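Local coordinates for extracellular solute-binding protein, family 1 (Trichodesmium erythraeum IMS101, PDB 6G7N) that binds ferric iron, held here together with a small amino acid ligand, and probably delivers it to an ABC transporter for uptake, at residues A[13-16]-A[17-21]; A[75-78]-A[79-82]; A[111-114]-A[115-118]; A[169-172]-A[173-176]; A[252-255]-A[256-259]. All coordinates share one frame; numbering follows the deposited sequence.

Interaction 1 (A[13-16]-A[17-21]); sequences TDQA and LYDSF
Q15 and D19, one helical turn apart, are joined through their side chains near the start of helix 15-25. This helix belongs to the beta-alpha-beta unit of strand 2-7, helix 15-25 and strand 28-33. Q15 NE2 donates to D19 OD1 at 2.9 Å. The oxygen lies in the amide plane of Q15, but the NH group meets the carboxylate from above its plane. Q15 has CG anti to its backbone N (chi1 -167°) and bends at chi2, about the CB-CG bond, which brings the amide forward along the helix to D19.

Y18 crosses the amide of Q15 at about a right angle, with Q15 OE1 near the ring plane, 3.8 Å from Y18 CD2. The backbone oxygen of D14 sits over the centre of one ring face and accepts from Y18 N at 3.1 Å. Y18 OH is bonded to H10 ND1, and D14 OD2 accepts from Y11 N. The ring also packs on V29 and L31 of strand 28-33. A water links the two polar ends: it donates to D14 OD2 at 2.8 Å and is hydrogen-bonded to Y18 OH, also at 2.8 Å.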
# COMPACT_ATOMS: atom_id res chain seq x y z
N THR A 13 8.01 -0.27 16.77
CA THR A 13 7.27 -1.37 17.35
C THR A 13 7.63 -2.74 16.72
O THR A 13 7.41 -3.78 17.35
CB THR A 13 5.76 -1.10 17.27
OG1 THR A 13 5.42 -0.72 15.94
CG2 THR A 13 5.34 0.02 18.22
N ASP A 14 8.23 -2.74 15.53
CA ASP A 14 8.64 -3.98 14.89
C ASP A 14 9.81 -4.66 15.61
O ASP A 14 10.04 -5.83 15.40
CB ASP A 14 9.03 -3.76 13.41
CG ASP A 14 7.85 -3.32 12.53
OD1 ASP A 14 6.69 -3.62 12.89
OD2 ASP A 14 8.09 -2.68 11.48
N GLN A 15 10.52 -3.93 16.48
CA GLN A 15 11.56 -4.63 17.29
C GLN A 15 11.01 -5.82 18.10
O GLN A 15 11.68 -6.84 18.26
CB GLN A 15 12.27 -3.66 18.22
CG GLN A 15 13.53 -4.25 18.84
CD GLN A 15 14.59 -4.59 17.81
OE1 GLN A 15 14.91 -3.76 16.98
NE2 GLN A 15 15.13 -5.82 17.84
N ALA A 16 9.73 -5.75 18.50
CA ALA A 16 9.07 -6.90 19.18
C ALA A 16 8.99 -8.13 18.29
O ALA A 16 9.15 -9.25 18.74
CB ALA A 16 7.69 -6.52 19.68
N LEU A 17 8.75 -7.90 17.00
CA LEU A 17 8.70 -8.97 16.07
C LEU A 17 10.10 -9.58 15.89
O LEU A 17 10.23 -10.80 15.89
CB LEU A 17 8.08 -8.37 14.81
CG LEU A 17 7.68 -9.27 13.71
CD1 LEU A 17 6.54 -8.64 12.94
CD2 LEU A 17 8.90 -9.47 12.84
N TYR A 18 11.13 -8.74 15.76
CA TYR A 18 12.46 -9.28 15.53
C TYR A 18 12.89 -10.10 16.76
O TYR A 18 13.44 -11.16 16.62
CB TYR A 18 13.49 -8.18 15.25
CG TYR A 18 13.13 -7.21 14.14
CD1 TYR A 18 12.25 -7.53 13.11
CD2 TYR A 18 13.66 -5.93 14.16
CE1 TYR A 18 11.90 -6.61 12.14
CE2 TYR A 18 13.34 -4.99 13.20
CZ TYR A 18 12.45 -5.33 12.19
OH TYR A 18 12.09 -4.40 11.23
N ASP A 19 12.62 -9.57 17.95
CA ASP A 19 13.01 -10.26 19.18
C ASP A 19 12.29 -11.59 19.36
O ASP A 19 12.90 -12.56 19.78
CB ASP A 19 12.78 -9.34 20.37
CG ASP A 19 13.77 -8.14 20.42
OD1 ASP A 19 14.72 -8.10 19.62
OD2 ASP A 19 13.54 -7.24 21.22
N SER A 20 11.01 -11.65 19.02
CA SER A 20 10.27 -12.91 19.06
C SER A 20 10.82 -13.91 18.06
O SER A 20 11.00 -15.10 18.38
CB SER A 20 8.80 -12.64 18.84
OG SER A 20 8.11 -13.88 18.84
N PHE A 21 11.09 -13.43 16.84
CA PHE A 21 11.73 -14.27 15.82
C PHE A 21 13.04 -14.86 16.34
O PHE A 21 13.28 -16.06 16.18
CB PHE A 21 11.93 -13.46 14.55
CG PHE A 21 12.68 -14.18 13.51
CD1 PHE A 21 12.06 -15.18 12.78
CD2 PHE A 21 13.98 -13.83 13.18
CE1 PHE A 21 12.74 -15.86 11.78
CE2 PHE A 21 14.66 -14.49 12.17
CZ PHE A 21 14.03 -15.51 11.47
O HOH W 1 9.62 -4.34 9.90

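Interaction 2 (A[75-78]-A[79-82]); sequences ISSS and TLNN
S77 and L80 meet where an extended chain turns into a helix. Residues 75-77 have extended backbone angles, and helix 78-83 follows at once. S77 is the N-cap. The first turn is tied by N81 N to S77 O at 3.0 Å and by N82 N to S78 O at 2.9 Å.

The side chain of S77 closes the helix end. Its OG is anti to the backbone N (chi1 163°), which swings it over the first turn. There it accepts from L80 N at 3.0 Å in an almost straight bond, 174° at the hydrogen. The same OG is hydrogen-bonded to E253, so helix 245-255 holds the cap from outside. S77 CB rests 3.7 Å from L80 CG.

N81 lays its amide group beside the backbone oxygen of S77. One water accepts from S77 N and lies 2.8 Å from N81 OD1, to which it can donate. A second water accepts from N81 ND2 and is bonded to S76 OG.

I75 CG2 touches L80 CD1 at 4.2 Å. I75 also packs on K245 and I249 and L80 on L252, all of helix 245-255, while L80 and N81 touch F96 of strand 96-108.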
# COMPACT_ATOMS: atom_id res chain seq x y z
N ILE A 75 10.45 -18.29 -3.93
CA ILE A 75 10.32 -19.13 -2.77
C ILE A 75 9.01 -19.90 -2.82
O ILE A 75 7.96 -19.29 -2.97
CB ILE A 75 10.37 -18.26 -1.48
CG1 ILE A 75 11.66 -17.47 -1.37
CG2 ILE A 75 10.12 -19.12 -0.24
CD1 ILE A 75 12.90 -18.29 -1.27
N SER A 76 9.09 -21.22 -2.64
CA SER A 76 7.91 -22.07 -2.58
C SER A 76 7.75 -22.61 -1.16
O SER A 76 8.51 -23.46 -0.72
CB SER A 76 8.04 -23.22 -3.59
OG SER A 76 7.94 -22.68 -4.91
N SER A 77 6.75 -22.09 -0.47
CA SER A 77 6.45 -22.42 0.93
C SER A 77 4.97 -22.67 1.08
O SER A 77 4.17 -21.80 0.78
CB SER A 77 6.86 -21.24 1.82
OG SER A 77 6.25 -21.33 3.11
N SER A 78 4.61 -23.85 1.59
CA SER A 78 3.22 -24.14 1.91
C SER A 78 2.65 -23.10 2.88
O SER A 78 1.50 -22.71 2.75
CB SER A 78 3.10 -25.54 2.51
OG SER A 78 1.81 -25.85 2.98
N THR A 79 3.44 -22.73 3.88
CA THR A 79 2.98 -21.75 4.84
C THR A 79 2.67 -20.39 4.19
O THR A 79 1.60 -19.82 4.39
CB THR A 79 4.01 -21.60 5.98
OG1 THR A 79 4.06 -22.85 6.68
CG2 THR A 79 3.69 -20.50 6.93
N LEU A 80 3.59 -19.88 3.39
CA LEU A 80 3.34 -18.59 2.73
C LEU A 80 2.13 -18.68 1.80
O LEU A 80 1.29 -17.78 1.77
CB LEU A 80 4.54 -18.10 1.94
CG LEU A 80 5.80 -17.79 2.75
CD1 LEU A 80 6.91 -17.29 1.85
CD2 LEU A 80 5.56 -16.81 3.86
N ASN A 81 2.06 -19.75 1.00
CA ASN A 81 1.02 -19.80 0.01
C ASN A 81 -0.35 -20.01 0.63
O ASN A 81 -1.35 -19.47 0.16
CB ASN A 81 1.30 -20.83 -1.05
CG ASN A 81 2.52 -20.52 -1.90
OD1 ASN A 81 2.98 -19.38 -1.98
ND2 ASN A 81 3.04 -21.56 -2.53
N ASN A 82 -0.42 -20.86 1.65
CA ASN A 82 -1.71 -21.10 2.29
C ASN A 82 -2.20 -19.86 3.08
O ASN A 82 -3.39 -19.55 3.05
CB ASN A 82 -1.65 -22.32 3.20
CG ASN A 82 -3.01 -22.61 3.81
OD1 ASN A 82 -4.02 -22.68 3.11
ND2 ASN A 82 -3.04 -22.65 5.18
O HOH W 2 5.67 -19.64 -1.39
O HOH W 3 5.10 -22.32 -4.77

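Interaction 3 (A[111-114]-A[115-118]); sequences KVQP and SELS
E116 reaches back along the chain to the backbone N of Q113. Its CB lies 3.3 Å from Q113 O, the oxygen that also accepts from E116 N at 2.9 Å. With CG anti to its own carbonyl carbon (chi1 -60°), the side chain runs back beside Q113, and CG stays 3.5 Å from Q113 O. The chain is extended past CG, which carries CD to 3.7 Å from Q113 N. At the tip, OE2 accepts from Q113 N at 2.9 Å. The bond is nearly straight at the hydrogen, 168°, yet the donor stands above the carboxylate plane.

Only one half of a capping box is made, because E116 N bonds the backbone oxygen of Q113 in the short 3-10 turn 114-116. L117 N continues the turn by donating to P114 O at 3.0 Å.

Two waters lie between the carboxylate and K111 O. One is near OE1 and the other near OE2, each within hydrogen-bonding distance of both ends. The side chains of V112 and L117 cross at about a right angle, V112 CG1 4.2 Å from L117 CD2. V112 and L117 both pack on Y107 of strand 96-108.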
# COMPACT_ATOMS: atom_id res chain seq x y z
N LYS A 111 -20.17 17.91 4.39
CA LYS A 111 -20.54 18.27 3.02
C LYS A 111 -21.01 17.08 2.16
O LYS A 111 -21.69 17.30 1.15
CB LYS A 111 -19.38 19.00 2.32
CG LYS A 111 -18.86 20.24 3.04
CD LYS A 111 -19.88 21.33 3.18
CE LYS A 111 -20.06 22.03 1.86
NZ LYS A 111 -20.91 23.24 2.05
N VAL A 112 -20.63 15.85 2.54
CA VAL A 112 -20.84 14.67 1.71
C VAL A 112 -21.48 13.55 2.52
O VAL A 112 -20.91 13.11 3.52
CB VAL A 112 -19.50 14.18 1.13
CG1 VAL A 112 -19.68 12.93 0.26
CG2 VAL A 112 -18.83 15.25 0.30
N GLN A 113 -22.64 13.09 2.07
CA GLN A 113 -23.26 11.89 2.63
C GLN A 113 -22.70 10.67 1.92
O GLN A 113 -22.46 10.73 0.71
CB GLN A 113 -24.77 11.95 2.45
CG GLN A 113 -25.45 13.15 3.13
CD GLN A 113 -25.14 13.22 4.60
OE1 GLN A 113 -24.59 14.22 5.09
NE2 GLN A 113 -25.43 12.14 5.31
N PRO A 114 -22.45 9.56 2.63
CA PRO A 114 -21.91 8.35 1.93
C PRO A 114 -22.78 7.84 0.80
O PRO A 114 -22.26 7.25 -0.13
CB PRO A 114 -21.78 7.30 3.04
CG PRO A 114 -22.10 7.98 4.31
CD PRO A 114 -22.48 9.40 4.09
N SER A 115 -24.08 8.11 0.83
CA SER A 115 -24.98 7.79 -0.28
C SER A 115 -24.60 8.45 -1.61
O SER A 115 -24.99 7.96 -2.67
CB SER A 115 -26.42 8.17 0.09
OG SER A 115 -26.54 9.58 0.21
N GLU A 116 -23.82 9.53 -1.56
CA GLU A 116 -23.33 10.21 -2.76
C GLU A 116 -22.14 9.54 -3.41
O GLU A 116 -21.75 9.92 -4.51
CB GLU A 116 -22.93 11.65 -2.44
CG GLU A 116 -24.04 12.51 -1.88
CD GLU A 116 -23.53 13.88 -1.47
OE1 GLU A 116 -22.93 14.57 -2.30
OE2 GLU A 116 -23.73 14.26 -0.31
N LEU A 117 -21.56 8.57 -2.72
CA LEU A 117 -20.36 7.88 -3.18
C LEU A 117 -20.69 6.47 -3.68
O LEU A 117 -21.64 5.85 -3.21
CB LEU A 117 -19.34 7.81 -2.04
CG LEU A 117 -18.96 9.16 -1.43
CD1 LEU A 117 -18.08 9.02 -0.21
CD2 LEU A 117 -18.33 10.06 -2.48
N SER A 118 -19.86 5.96 -4.59
CA SER A 118 -20.07 4.62 -5.13
C SER A 118 -18.76 3.99 -5.57
O SER A 118 -18.25 3.08 -4.90
CB SER A 118 -21.11 4.66 -6.27
OG SER A 118 -20.74 5.57 -7.28
O HOH W 4 -22.03 16.87 -1.51
O HOH W 5 -24.63 16.59 0.82

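Interaction 4 (A[169-172]-A[173-176]); sequences FARP and PEGN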
# COMPACT_ATOMS: atom_id res chain seq x y z
N PHE A 169 -10.17 18.42 -10.06
CA PHE A 169 -9.28 18.78 -8.97
C PHE A 169 -9.60 20.17 -8.43
O PHE A 169 -9.76 21.14 -9.20
CB PHE A 169 -7.82 18.78 -9.41
CG PHE A 169 -7.22 17.44 -9.71
CD1 PHE A 169 -7.87 16.23 -9.48
CD2 PHE A 169 -5.93 17.39 -10.23
CE1 PHE A 169 -7.25 15.03 -9.74
CE2 PHE A 169 -5.30 16.20 -10.49
CZ PHE A 169 -5.97 15.01 -10.23
N ALA A 170 -9.70 20.29 -7.11
CA ALA A 170 -9.95 21.58 -6.45
C ALA A 170 -8.73 22.49 -6.48
O ALA A 170 -8.87 23.71 -6.44
CB ALA A 170 -10.37 21.33 -5.02
N ARG A 171 -7.55 21.90 -6.49
CA ARG A 171 -6.29 22.62 -6.50
C ARG A 171 -5.26 21.71 -7.18
O ARG A 171 -5.47 20.50 -7.25
CB ARG A 171 -5.83 22.96 -5.06
CG ARG A 171 -5.42 21.75 -4.22
CD ARG A 171 -5.00 22.14 -2.83
NE ARG A 171 -4.37 21.03 -2.15
CZ ARG A 171 -3.91 21.09 -0.90
NH1 ARG A 171 -4.03 22.20 -0.19
NH2 ARG A 171 -3.30 20.04 -0.37
N PRO A 172 -4.12 22.27 -7.61
CA PRO A 172 -3.08 21.39 -8.15
C PRO A 172 -2.61 20.44 -7.06
O PRO A 172 -2.52 20.81 -5.89
CB PRO A 172 -1.98 22.39 -8.55
CG PRO A 172 -2.68 23.67 -8.76
CD PRO A 172 -3.77 23.70 -7.73
N PRO A 173 -2.31 19.19 -7.41
CA PRO A 173 -1.78 18.25 -6.42
C PRO A 173 -0.67 18.86 -5.57
O PRO A 173 0.31 19.38 -6.11
CB PRO A 173 -1.27 17.12 -7.30
CG PRO A 173 -2.24 17.10 -8.45
CD PRO A 173 -2.53 18.56 -8.73
N GLU A 174 -0.83 18.76 -4.26
CA GLU A 174 0.06 19.41 -3.30
C GLU A 174 0.06 18.58 -2.03
O GLU A 174 -1.00 18.36 -1.46
CB GLU A 174 -0.41 20.86 -3.01
CG GLU A 174 0.31 21.60 -1.89
CD GLU A 174 -0.27 22.97 -1.54
OE1 GLU A 174 -1.28 23.42 -2.15
OE2 GLU A 174 0.30 23.60 -0.63
N GLY A 175 1.25 18.20 -1.56
CA GLY A 175 1.36 17.49 -0.29
C GLY A 175 1.17 15.99 -0.38
O GLY A 175 0.94 15.45 -1.48
N ASN A 176 1.26 15.32 0.78
CA ASN A 176 1.17 13.87 0.86
C ASN A 176 -0.27 13.42 1.15
O ASN A 176 -1.21 14.22 1.03
CB ASN A 176 2.20 13.38 1.89
CG ASN A 176 1.94 13.88 3.28
OD1 ASN A 176 0.86 14.37 3.60
ND2 ASN A 176 2.96 13.78 4.13
O HOH W 6 -3.74 18.49 -3.37
O HOH W 7 -2.14 23.36 -4.72
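R171 and E174 make the charged part of this contact, in the loop between helix 140-167 and helix 177-186. Their charged groups are stacked, with planes 26° apart. E174 OE1 lies over one face of the guanidinium, offset toward its rim, and is 3.6 Å from R171 NH1. This salt bridge is one of charge alone, because no N-H of the arginine points at the oxygen. R171 is straight from CG to NE, and E174 has CG anti to its backbone N (chi1 172°). That torsion brings the carboxylate back over the arginine.

The direct hydrogen bond is a weak one. R171 NH2 donates to the backbone oxygen of E174 at 3.0 Å, but the angle at the hydrogen is only 121°. The same oxygen accepts from Q180 NE2.

Waters complete the polar links. One lies in the guanidinium plane at its edge and accepts from R171 NE at 2.9 Å and from E174 N at 3.1 Å. Another donates to P172 O at 2.8 Å and to E174 OE1 at 2.7 Å. The carboxylate is thus tied to the loop backbone as well as to the arginine.

The apolar contacts centre on P173. F169 CE2 approaches P173 CG at 3.8 Å, and the two side chains cross at about a right angle.

The loop runs from the end of helix 140-167, where F169 meets F165 and W315 edge-to-face, to helix 177-186. N176 is the N-cap of that second helix, its OD1 accepting from A179 N. A170 pairs through its backbone with I132 of strand 132-133.

Interaction 5 (A[252-255]-A[256-259]); sequences LEYL and VSPE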
# COMPACT_ATOMS: atom_id res chain seq x y z
N LEU A 252 10.23 -14.88 6.66
CA LEU A 252 8.95 -14.66 5.96
C LEU A 252 7.84 -15.52 6.54
O LEU A 252 6.70 -15.05 6.72
CB LEU A 252 9.10 -14.91 4.46
CG LEU A 252 10.11 -14.04 3.71
CD1 LEU A 252 9.91 -14.26 2.23
CD2 LEU A 252 9.99 -12.55 4.08
N GLU A 253 8.14 -16.78 6.83
CA GLU A 253 7.12 -17.66 7.40
C GLU A 253 6.68 -17.16 8.78
O GLU A 253 5.50 -17.21 9.11
CB GLU A 253 7.61 -19.08 7.45
CG GLU A 253 7.73 -19.70 6.07
CD GLU A 253 8.24 -21.13 6.03
OE1 GLU A 253 8.92 -21.57 6.97
OE2 GLU A 253 8.02 -21.80 4.99
N TYR A 254 7.63 -16.70 9.60
CA TYR A 254 7.27 -16.14 10.89
C TYR A 254 6.30 -14.96 10.75
O TYR A 254 5.37 -14.82 11.55
CB TYR A 254 8.55 -15.74 11.63
CG TYR A 254 8.26 -14.87 12.82
CD1 TYR A 254 7.67 -15.36 13.97
CD2 TYR A 254 8.46 -13.48 12.74
CE1 TYR A 254 7.34 -14.51 15.02
CE2 TYR A 254 8.13 -12.65 13.76
CZ TYR A 254 7.56 -13.15 14.89
OH TYR A 254 7.16 -12.27 15.88
N LEU A 255 6.49 -14.14 9.72
CA LEU A 255 5.64 -12.97 9.54
C LEU A 255 4.17 -13.27 9.31
O LEU A 255 3.33 -12.38 9.53
CB LEU A 255 6.15 -12.07 8.41
CG LEU A 255 7.47 -11.33 8.68
CD1 LEU A 255 7.85 -10.57 7.42
CD2 LEU A 255 7.36 -10.39 9.85
N VAL A 256 3.83 -14.49 8.87
CA VAL A 256 2.42 -14.84 8.70
C VAL A 256 1.80 -15.46 9.94
O VAL A 256 0.60 -15.76 9.93
CB VAL A 256 2.13 -15.69 7.44
CG1 VAL A 256 2.65 -14.98 6.20
CG2 VAL A 256 2.70 -17.09 7.53
N SER A 257 2.58 -15.67 11.00
CA SER A 257 2.01 -16.17 12.24
C SER A 257 1.01 -15.15 12.81
O SER A 257 1.15 -13.94 12.60
CB SER A 257 3.10 -16.48 13.26
OG SER A 257 3.75 -15.30 13.73
N PRO A 258 0.02 -15.60 13.60
CA PRO A 258 -0.95 -14.63 14.12
C PRO A 258 -0.32 -13.52 14.95
O PRO A 258 -0.72 -12.36 14.84
CB PRO A 258 -1.92 -15.49 14.91
CG PRO A 258 -1.87 -16.80 14.15
CD PRO A 258 -0.43 -16.98 13.81
N GLU A 259 0.64 -13.90 15.78
CA GLU A 259 1.26 -12.86 16.63
C GLU A 259 2.05 -11.78 15.81
O GLU A 259 1.96 -10.57 16.06
CB GLU A 259 2.14 -13.56 17.67
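The backbone oxygen of Y254 is gripped by two donors, both from S257. S257 OG gives the shorter bond, 2.8 Å to Y254 O, and comes in within the carbonyl plane. S257 N donates to the same Y254 O at 3.0 Å, from above that plane. The two bonds therefore reach the oxygen from different directions. In S257 the hydroxyl stands between the backbone N and the carbonyl carbon (chi1 69°), which turns OG back toward the helix just completed. S257 CB is also near, 3.3 Å from Y254 O.

S257 serves two helices at once. It satisfies a carbonyl at the C-terminal end of helix 245-255, and it is the N-cap of helix 258-266, where its OG takes a weak bond from A260 N. The arrangement is a tight helix-to-helix joint, with P258 in the first turn of the second helix.

V256 fills the turn between them. Its N donates to E253 O at 3.2 Å, from above the carbonyl plane. V256 CG2 lies against the same oxygen, E253 O, at 3.2 Å. The ring of Y254 is near the serine hydroxyl, with Y254 CE1 3.9 Å from S257 OG.

The joint sits between several elements. Y254 and L255 pack on L17 of helix 15-25, and Y254 also touches S20 and K24. Facing helix 78-83, E253, bonded to S77, packs on T79. V256 touches T79 and K83 there. L252, L255 and V256 all touch F98 of strand 96-108.

Along the chain the five contacts follow in series, from interaction 1 to interaction 5. Interactions 1, 2 and 5 group together, although far apart in sequence. Interaction 5 touches both others, its centre about 11 Å from that of interaction 1 and 12 Å from that of interaction 2. Helix 245-255 thus packs against both helix 15-25 and helix 78-83. Interactions 3 and 4 lie on another side of the molecule, with centres about 21 Å apart and no touch. They are about 38 to 41 Å from the first group. This fits the two-lobed shape of solute-binding proteins, where iron and ligand bind between the lobes. Strand 96-108 borders interactions 2, 3 and 5.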